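Local coordinates for protein nucleoporin NUP82 (Chaetomium thermophilum, PDB 5CWW) that probably serves as a structural component of the nuclear pore complex and may offer docking sites to transport factors, through a chain whose N-terminal part is a beta-propeller, at residues A50-E55 against L120-N125; N125-A130 against N186-V191; P45-A50 against M491-A496. All coordinates share one frame; numbering follows the deposited sequence.

Contact 1: A50-E55 against L120-N125; sequences ARRGTE and LVMSPN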
loop_
_atom_site.group_PDB
_atom_site.type_symbol
_atom_site.label_atom_id
_atom_site.label_comp_id
_atom_site.label_asym_id
_atom_site.label_seq_id
_atom_site.Cartn_x
_atom_site.Cartn_y
_atom_site.Cartn_z
ATOM N N ALA B 50 16.399 3.297 9.714
ATOM C CA ALA B 50 15.289 3.673 10.584
ATOM C C ALA B 50 15.849 4.397 11.801
ATOM O O ALA B 50 17.044 4.306 12.073
ATOM C CB ALA B 50 14.491 2.448 11.001
ATOM N N ARG B 51 14.993 5.106 12.534
ATOM C CA ARG B 51 15.464 5.937 13.638
ATOM C C ARG B 51 14.464 6.081 14.774
ATOM O O ARG B 51 13.264 5.868 14.606
ATOM C CB ARG B 51 15.808 7.340 13.131
ATOM C CG ARG B 51 14.591 8.132 12.658
ATOM C CD ARG B 51 14.945 9.571 12.369
ATOM N NE ARG B 51 15.135 10.359 13.588
ATOM C CZ ARG B 51 14.182 11.056 14.204
ATOM N NH1 ARG B 51 12.941 11.072 13.735
ATOM N NH2 ARG B 51 14.471 11.737 15.304
ATOM N N ARG B 52 14.993 6.459 15.932
ATOM C CA ARG B 52 14.191 6.920 17.054
ATOM C C ARG B 52 15.040 7.934 17.809
ATOM O O ARG B 52 16.145 7.620 18.254
ATOM C CB ARG B 52 13.757 5.758 17.954
ATOM C CG ARG B 52 14.891 4.923 18.528
ATOM C CD ARG B 52 14.356 3.790 19.390
ATOM N NE ARG B 52 15.413 3.144 20.163
ATOM C CZ ARG B 52 15.207 2.187 21.063
ATOM N NH1 ARG B 52 13.978 1.753 21.312
ATOM N NH2 ARG B 52 16.232 1.662 21.720
ATOM N N GLY B 53 14.533 9.155 17.937
ATOM C CA GLY B 53 15.326 10.242 18.481
ATOM C C GLY B 53 16.614 10.390 17.689
ATOM O O GLY B 53 16.580 10.541 16.467
ATOM N N THR B 54 17.746 10.323 18.381
ATOM C CA THR B 54 19.053 10.433 17.738
ATOM C C THR B 54 19.664 9.065 17.426
ATOM O O THR B 54 20.761 8.984 16.871
ATOM C CB THR B 54 20.039 11.229 18.611
ATOM O OG1 THR B 54 20.152 10.614 19.901
ATOM C CG2 THR B 54 19.561 12.662 18.774
ATOM N N GLU B 55 18.957 7.996 17.783
ATOM C CA GLU B 55 19.404 6.644 17.459
ATOM C C GLU B 55 18.988 6.271 16.042
ATOM O O GLU B 55 17.921 6.674 15.576
ATOM C CB GLU B 55 18.826 5.623 18.443
ATOM C CG GLU B 55 19.264 5.805 19.888
ATOM C CD GLU B 55 18.721 4.716 20.799
ATOM O OE1 GLU B 55 18.064 3.783 20.290
ATOM O OE2 GLU B 55 18.951 4.793 22.024
ATOM N N LEU B 120 13.365 -1.455 6.951
ATOM C CA LEU B 120 13.209 -1.324 8.395
ATOM C C LEU B 120 12.097 -0.320 8.668
ATOM O O LEU B 120 12.148 0.806 8.171
ATOM C CB LEU B 120 14.509 -0.861 9.055
ATOM C CG LEU B 120 15.753 -1.713 8.809
ATOM C CD1 LEU B 120 16.974 -1.045 9.431
ATOM C CD2 LEU B 120 15.565 -3.113 9.364
ATOM N N VAL B 121 11.100 -0.717 9.454
ATOM C CA VAL B 121 9.987 0.174 9.768
ATOM C C VAL B 121 9.793 0.295 11.274
ATOM O O VAL B 121 9.362 -0.648 11.938
ATOM C CB VAL B 121 8.668 -0.309 9.133
ATOM C CG1 VAL B 121 7.596 0.764 9.273
ATOM C CG2 VAL B 121 8.876 -0.655 7.664
ATOM N N MET B 122 10.108 1.476 11.797
ATOM C CA MET B 122 9.964 1.768 13.216
ATOM C C MET B 122 8.492 1.853 13.592
ATOM O O MET B 122 7.686 2.394 12.837
ATOM C CB MET B 122 10.669 3.084 13.558
ATOM C CG MET B 122 10.773 3.379 15.047
ATOM S SD MET B 122 11.789 2.193 15.951
ATOM C CE MET B 122 13.392 2.455 15.194
ATOM N N SER B 123 8.147 1.338 14.767
ATOM C CA SER B 123 6.773 1.402 15.252
ATOM C C SER B 123 6.515 2.782 15.853
ATOM O O SER B 123 7.459 3.519 16.124
ATOM C CB SER B 123 6.512 0.297 16.277
ATOM O OG SER B 123 7.215 0.537 17.481
ATOM N N PRO B 124 5.235 3.139 16.061
ATOM C CA PRO B 124 4.876 4.477 16.555
ATOM C C PRO B 124 5.555 4.859 17.870
ATOM O O PRO B 124 6.093 5.959 17.976
ATOM C CB PRO B 124 3.358 4.384 16.739
ATOM C CG PRO B 124 2.929 3.341 15.773
ATOM C CD PRO B 124 4.041 2.334 15.753
ATOM N N ASN B 125 5.527 3.964 18.852
ATOM C CA ASN B 125 6.142 4.233 20.147
ATOM C C ASN B 125 7.612 3.817 20.183
ATOM O O ASN B 125 8.261 3.889 21.226
ATOM C CB ASN B 125 5.361 3.523 21.252
ATOM C CG ASN B 125 3.939 4.035 21.373
ATOM O OD1 ASN B 125 3.674 5.219 21.156
ATOM N ND2 ASN B 125 3.014 3.145 21.711
#
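Met122 reaches across to the backbone of Arg51 and takes part in three of the four residue contacts here, which shows how two propeller strands can meet without a hydrogen bond between residues 50-55 and 120-125. Its CG is anti to the backbone N (chi1 -171°), and two further bends curl the thioether round the carbonyl oxygen. Arg51 O thus lies 3.5 Å from both Met122 CG and Met122 CE. The same methyl, Met122 CE, also rests 4.3 Å from Ala50 CB. Ala50 CB also meets Leu120 CB at 3.8 Å.

A salt bridge lies within residues 50-55. There a type II' turn from Arg52 to Glu55, with Gly53 at positive phi, brings Arg52 NE to 2.7 Å from Glu55 OE1. The carboxylate oxygen lies in the guanidinium plane, while the donor stands above the plane of the carboxylate. Arg52 NH1 bonds Gln126 O, and Trp66 NE1 is a second partner of Glu55 OE1.

Strands 49-52 and 119-122, their axes 22° from parallel, are edge strands of two successive four-stranded sheets; Phe57 and Leu129 on the adjacent strands also pack against Met122.

Contact 2: N125-A130 against N186-V191; sequences NQDFLA and NGHALV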
loop_
_atom_site.group_PDB
_atom_site.type_symbol
_atom_site.label_atom_id
_atom_site.label_comp_id
_atom_site.label_asym_id
_atom_site.label_seq_id
_atom_site.Cartn_x
_atom_site.Cartn_y
_atom_site.Cartn_z
ATOM N N ASN B 125 5.527 3.964 18.852
ATOM C CA ASN B 125 6.142 4.233 20.147
ATOM C C ASN B 125 7.612 3.817 20.183
ATOM O O ASN B 125 8.261 3.889 21.226
ATOM C CB ASN B 125 5.361 3.523 21.252
ATOM C CG ASN B 125 3.939 4.035 21.373
ATOM O OD1 ASN B 125 3.674 5.219 21.156
ATOM N ND2 ASN B 125 3.014 3.145 21.711
ATOM N N GLN B 126 8.120 3.374 19.036
ATOM C CA GLN B 126 9.550 3.148 18.843
ATOM C C GLN B 126 10.113 2.067 19.765
ATOM O O GLN B 126 11.264 2.146 20.193
ATOM C CB GLN B 126 10.316 4.461 19.052
ATOM C CG GLN B 126 9.828 5.598 18.164
ATOM C CD GLN B 126 10.572 6.896 18.403
ATOM O OE1 GLN B 126 10.978 7.201 19.526
ATOM N NE2 GLN B 126 10.755 7.675 17.341
ATOM N N ASP B 127 9.297 1.058 20.058
ATOM C CA ASP B 127 9.735 -0.084 20.855
ATOM C C ASP B 127 9.861 -1.345 19.996
ATOM O O ASP B 127 10.638 -2.243 20.321
ATOM C CB ASP B 127 8.771 -0.329 22.020
ATOM C CG ASP B 127 7.316 -0.332 21.587
ATOM O OD1 ASP B 127 7.027 0.065 20.437
ATOM O OD2 ASP B 127 6.459 -0.726 22.404
ATOM N N PHE B 128 9.100 -1.402 18.904
ATOM C CA PHE B 128 9.183 -2.509 17.948
ATOM C C PHE B 128 9.760 -2.042 16.614
ATOM O O PHE B 128 9.515 -0.914 16.181
ATOM C CB PHE B 128 7.805 -3.137 17.699
ATOM C CG PHE B 128 7.222 -3.865 18.885
ATOM C CD1 PHE B 128 7.900 -3.947 20.089
ATOM C CD2 PHE B 128 5.984 -4.481 18.779
ATOM C CE1 PHE B 128 7.351 -4.619 21.165
ATOM C CE2 PHE B 128 5.433 -5.155 19.848
ATOM C CZ PHE B 128 6.117 -5.225 21.043
ATOM N N LEU B 129 10.513 -2.924 15.964
ATOM C CA LEU B 129 11.075 -2.647 14.645
ATOM C C LEU B 129 10.758 -3.786 13.678
ATOM O O LEU B 129 11.170 -4.929 13.893
ATOM C CB LEU B 129 12.588 -2.443 14.734
ATOM C CG LEU B 129 13.308 -2.116 13.423
ATOM C CD1 LEU B 129 12.918 -0.730 12.922
ATOM C CD2 LEU B 129 14.813 -2.222 13.596
ATOM N N ALA B 130 10.023 -3.467 12.617
ATOM C CA ALA B 130 9.706 -4.441 11.581
ATOM C C ALA B 130 10.889 -4.586 10.631
ATOM O O ALA B 130 11.422 -3.589 10.141
ATOM C CB ALA B 130 8.455 -4.029 10.823
ATOM N N ASN B 186 -1.187 0.532 21.767
ATOM C CA ASN B 186 0.242 0.527 22.092
ATOM C C ASN B 186 1.150 0.613 20.863
ATOM O O ASN B 186 2.351 0.361 20.958
ATOM C CB ASN B 186 0.603 -0.733 22.894
ATOM C CG ASN B 186 -0.137 -0.820 24.214
ATOM O OD1 ASN B 186 -0.392 0.193 24.866
ATOM N ND2 ASN B 186 -0.488 -2.038 24.615
ATOM N N GLY B 187 0.574 0.975 19.720
ATOM C CA GLY B 187 1.321 1.024 18.476
ATOM C C GLY B 187 1.894 -0.335 18.116
ATOM O O GLY B 187 2.970 -0.425 17.523
ATOM N N HIS B 188 1.169 -1.391 18.474
ATOM C CA HIS B 188 1.621 -2.762 18.232
ATOM C C HIS B 188 0.786 -3.486 17.177
ATOM O O HIS B 188 0.928 -4.696 16.991
ATOM C CB HIS B 188 1.603 -3.553 19.543
ATOM C CG HIS B 188 2.656 -3.127 20.519
ATOM N ND1 HIS B 188 2.631 -3.490 21.848
ATOM C CD2 HIS B 188 3.771 -2.374 20.356
ATOM C CE1 HIS B 188 3.681 -2.978 22.463
ATOM N NE2 HIS B 188 4.389 -2.296 21.581
ATOM N N ALA B 189 -0.074 -2.746 16.483
ATOM C CA ALA B 189 -0.837 -3.299 15.370
ATOM C C ALA B 189 -0.126 -2.997 14.055
ATOM O O ALA B 189 0.115 -1.833 13.722
ATOM C CB ALA B 189 -2.242 -2.743 15.356
ATOM N N LEU B 190 0.207 -4.051 13.317
ATOM C CA LEU B 190 0.956 -3.935 12.069
ATOM C C LEU B 190 0.143 -4.412 10.872
ATOM O O LEU B 190 -0.571 -5.411 10.952
ATOM C CB LEU B 190 2.256 -4.739 12.155
ATOM C CG LEU B 190 3.158 -4.712 10.917
ATOM C CD1 LEU B 190 3.718 -3.319 10.679
ATOM C CD2 LEU B 190 4.282 -5.726 11.058
ATOM N N VAL B 191 0.260 -3.686 9.764
ATOM C CA VAL B 191 -0.367 -4.072 8.508
ATOM C C VAL B 191 0.711 -4.433 7.497
ATOM O O VAL B 191 1.599 -3.627 7.222
ATOM C CB VAL B 191 -1.251 -2.948 7.925
ATOM C CG1 VAL B 191 -1.858 -3.376 6.593
ATOM C CG2 VAL B 191 -2.346 -2.569 8.905
HETATM O O HOH W 1 5.008 1.130 18.877
#
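His188 lies flat against Phe128 while its NE2 points at Asp127, so one ring serves both a stack and a charged acceptor. The stack is offset and almost parallel, with ring centroids of Phe128 and His188 3.9 Å apart and planes 7° from each other. Its closest approach is His188 CD2 to Phe128 CE2, 3.3 Å, so that part of the imidazole overlies the rim of the phenyl ring.

The imidazole is fixed in rotation from its edge. His188 NE2 donates to Asp127 OD2 over 2.7 Å in a nearly straight bond (165°), with the oxygen close to the ring plane and the donor on the syn side, but 35° out of the carboxylate plane. Such a neighbour would probably stabilise a positive charge on the imidazole. On the face opposite Phe128, Asn186 O sits over the rim of the His188 ring.

Asn125 carries the third part of the contact: its ND2 gives Asn186 O a weak hydrogen bond of 3.0 Å. Its backbone N donates to a water at 2.9 Å, which lies 2.8 Å from Asp127 OD1 and 2.9 Å from Gly187 O and so spans the contact. An alanine in place of His188 would probably leave Asp127 OD2 without this donor and open a gap over the covered face of Phe128.

The contact joins the residues leading into strand 128-132 to those leading into strand 189-194, each second in its sheet. Beyond it, Trp180 of strand 175-180 packs against Phe128, Ala130 and Leu190, so the polar cluster borders an apolar layer between two successive propeller blades.

Contact 3: P45-A50 against M491-A496; sequences PRRTIA and MFSEDA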
loop_
_atom_site.group_PDB
_atom_site.type_symbol
_atom_site.label_atom_id
_atom_site.label_comp_id
_atom_site.label_asym_id
_atom_site.label_seq_id
_atom_site.Cartn_x
_atom_site.Cartn_y
_atom_site.Cartn_z
ATOM N N PRO B 45 12.604 -1.798 -3.280
ATOM C CA PRO B 45 12.860 -0.641 -2.416
ATOM C C PRO B 45 13.970 -0.904 -1.403
ATOM O O PRO B 45 14.255 -2.061 -1.092
ATOM C CB PRO B 45 11.517 -0.425 -1.711
ATOM C CG PRO B 45 10.860 -1.758 -1.728
ATOM C CD PRO B 45 11.296 -2.417 -3.002
ATOM N N ARG B 46 14.585 0.164 -0.906
ATOM C CA ARG B 46 15.658 0.053 0.075
ATOM C C ARG B 46 15.452 1.043 1.218
ATOM O O ARG B 46 16.022 2.138 1.221
ATOM C CB ARG B 46 17.020 0.291 -0.582
ATOM C CG ARG B 46 18.198 0.046 0.354
ATOM C CD ARG B 46 19.529 0.422 -0.279
ATOM N NE ARG B 46 20.649 0.110 0.610
ATOM C CZ ARG B 46 21.767 0.826 0.710
ATOM N NH1 ARG B 46 21.948 1.914 -0.027
ATOM N NH2 ARG B 46 22.715 0.447 1.555
ATOM N N ARG B 47 14.630 0.643 2.186
ATOM C CA ARG B 47 14.419 1.422 3.402
ATOM C C ARG B 47 15.311 0.877 4.509
ATOM O O ARG B 47 14.828 0.407 5.540
ATOM C CB ARG B 47 12.949 1.381 3.819
ATOM C CG ARG B 47 12.010 1.939 2.765
ATOM C CD ARG B 47 10.606 2.144 3.302
ATOM N NE ARG B 47 9.722 2.701 2.282
ATOM C CZ ARG B 47 9.692 3.985 1.936
ATOM N NH1 ARG B 47 10.498 4.859 2.525
ATOM N NH2 ARG B 47 8.856 4.398 0.994
ATOM N N THR B 48 16.618 0.944 4.285
ATOM C CA THR B 48 17.584 0.275 5.145
ATOM C C THR B 48 18.014 1.120 6.346
ATOM O O THR B 48 18.893 0.714 7.108
ATOM C CB THR B 48 18.830 -0.120 4.337
ATOM O OG1 THR B 48 19.218 0.971 3.496
ATOM C CG2 THR B 48 18.533 -1.335 3.470
ATOM N N ILE B 49 17.396 2.286 6.517
ATOM C CA ILE B 49 17.674 3.141 7.669
ATOM C C ILE B 49 16.382 3.487 8.399
ATOM O O ILE B 49 15.400 3.906 7.786
ATOM C CB ILE B 49 18.393 4.448 7.264
ATOM C CG1 ILE B 49 19.712 4.130 6.554
ATOM C CG2 ILE B 49 18.658 5.312 8.496
ATOM C CD1 ILE B 49 20.434 5.348 5.995
ATOM N N ALA B 50 16.399 3.297 9.714
ATOM C CA ALA B 50 15.289 3.673 10.584
ATOM C C ALA B 50 15.849 4.397 11.801
ATOM O O ALA B 50 17.044 4.306 12.073
ATOM C CB ALA B 50 14.491 2.448 11.001
ATOM N N MET B 491 11.703 6.198 -3.845
ATOM C CA MET B 491 10.953 6.072 -2.596
ATOM C C MET B 491 10.580 7.421 -1.993
ATOM O O MET B 491 11.351 8.372 -2.067
ATOM C CB MET B 491 11.770 5.283 -1.575
ATOM C CG MET B 491 12.166 3.889 -2.023
ATOM S SD MET B 491 13.399 3.163 -0.925
ATOM C CE MET B 491 14.866 4.051 -1.437
ATOM N N PHE B 492 9.399 7.488 -1.387
ATOM C CA PHE B 492 9.007 8.643 -0.584
ATOM C C PHE B 492 9.565 8.518 0.833
ATOM O O PHE B 492 9.740 7.411 1.344
ATOM C CB PHE B 492 7.482 8.776 -0.518
ATOM C CG PHE B 492 6.864 9.441 -1.718
ATOM C CD1 PHE B 492 7.358 10.640 -2.204
ATOM C CD2 PHE B 492 5.771 8.867 -2.351
ATOM C CE1 PHE B 492 6.777 11.254 -3.304
ATOM C CE2 PHE B 492 5.185 9.476 -3.448
ATOM C CZ PHE B 492 5.691 10.673 -3.924
ATOM N N SER B 493 9.842 9.659 1.456
ATOM C CA SER B 493 10.182 9.713 2.876
ATOM C C SER B 493 9.541 10.944 3.496
ATOM O O SER B 493 9.552 12.016 2.895
ATOM C CB SER B 493 11.695 9.759 3.081
ATOM O OG SER B 493 12.334 8.661 2.462
ATOM N N GLU B 494 8.998 10.801 4.701
ATOM C CA GLU B 494 8.356 11.926 5.369
ATOM C C GLU B 494 9.398 12.851 5.991
ATOM O O GLU B 494 10.480 12.413 6.379
ATOM C CB GLU B 494 7.376 11.438 6.440
ATOM C CG GLU B 494 6.627 12.572 7.141
ATOM C CD GLU B 494 5.549 12.081 8.089
ATOM O OE1 GLU B 494 5.349 10.851 8.190
ATOM O OE2 GLU B 494 4.900 12.934 8.736
ATOM N N ASP B 495 9.060 14.135 6.074
ATOM C CA ASP B 495 9.903 15.118 6.745
ATOM C C ASP B 495 9.504 15.229 8.212
ATOM O O ASP B 495 8.320 15.311 8.538
ATOM C CB ASP B 495 9.794 16.479 6.060
ATOM C CG ASP B 495 10.654 17.536 6.724
ATOM O OD1 ASP B 495 10.172 18.179 7.680
ATOM O OD2 ASP B 495 11.808 17.724 6.286
ATOM N N ALA B 496 10.500 15.229 9.090
ATOM C CA ALA B 496 10.268 15.226 10.530
ATOM C C ALA B 496 9.601 16.500 11.050
ATOM O O ALA B 496 8.951 16.472 12.094
ATOM C CB ALA B 496 11.585 15.007 11.258
#
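Arg47 lays one face of its guanidinium over Met491 CB, the atom lying 4.0 Å from Arg47 NH2, and the two side chains slide past each other in opposite directions. The arginine chain, extended from CG to NE, delivers the guanidinium to the backbone of strand 491-494. There NH1 and NH2 grip one oxygen end-on: Arg47 NH1 is 2.9 Å from Phe492 O and Arg47 NH2 is 3.2 Å from it. The first bond runs nearly along the C=O axis (173°), whereas the second meets a lone pair in the carbonyl plane. Because Phe492 O lies in the guanidinium plane for both, the pair of bonds restrains the group from turning about its last torsion.

The thioether of Met491 passes beside the backbone of Pro45 and Arg46, and the sulphur accepts a weak hydrogen bond, Arg46 N to Met491 SD at 3.2 Å. The terminal methyl then lies against the next carbonyl, with Met491 CE 3.5 Å from Arg46 O. Pro45 adds an apolar touch through its CB, 4.1 Å from Met491 SD.

Asp391 of strand 389-395 adds a second partner: its OD2 pairs with Arg47 NH2 in a salt bridge and also accepts from Phe492 N. The carboxylate would probably balance the arginine charge, while arginine and aspartate between them satisfy the N-H and the C=O of Phe492. The chemistry thus implies a junction where a charged side chain grips a backbone carbonyl beside a thioether packed on the opposing backbone, one that ties the start of the propeller to a strand more than 440 residues later.

Overall arrangement
All three contacts are partly buried, none at a fully exposed surface, yet their chemistry differs. Contact 3 lies closest to the centre of the chain, about 10 Å from centre to centre, and combines arginine bonds to a backbone carbonyl with methionine packing to join segments far apart in sequence. Contacts 1 and 2, about 14 and 13 Å from that centre, link consecutive sheets: the first by side-chain packing, without hydrogen bonds between its segments, the second by an imidazole that stacks on one residue and bonds another. Contacts 1 and 3 share Ala50 and strand 49-52, and Leu120 N probably donates a hydrogen bond to Arg47 O. Contacts 1 and 2 share Asn125; both are nested inside the long loop that contact 3 closes.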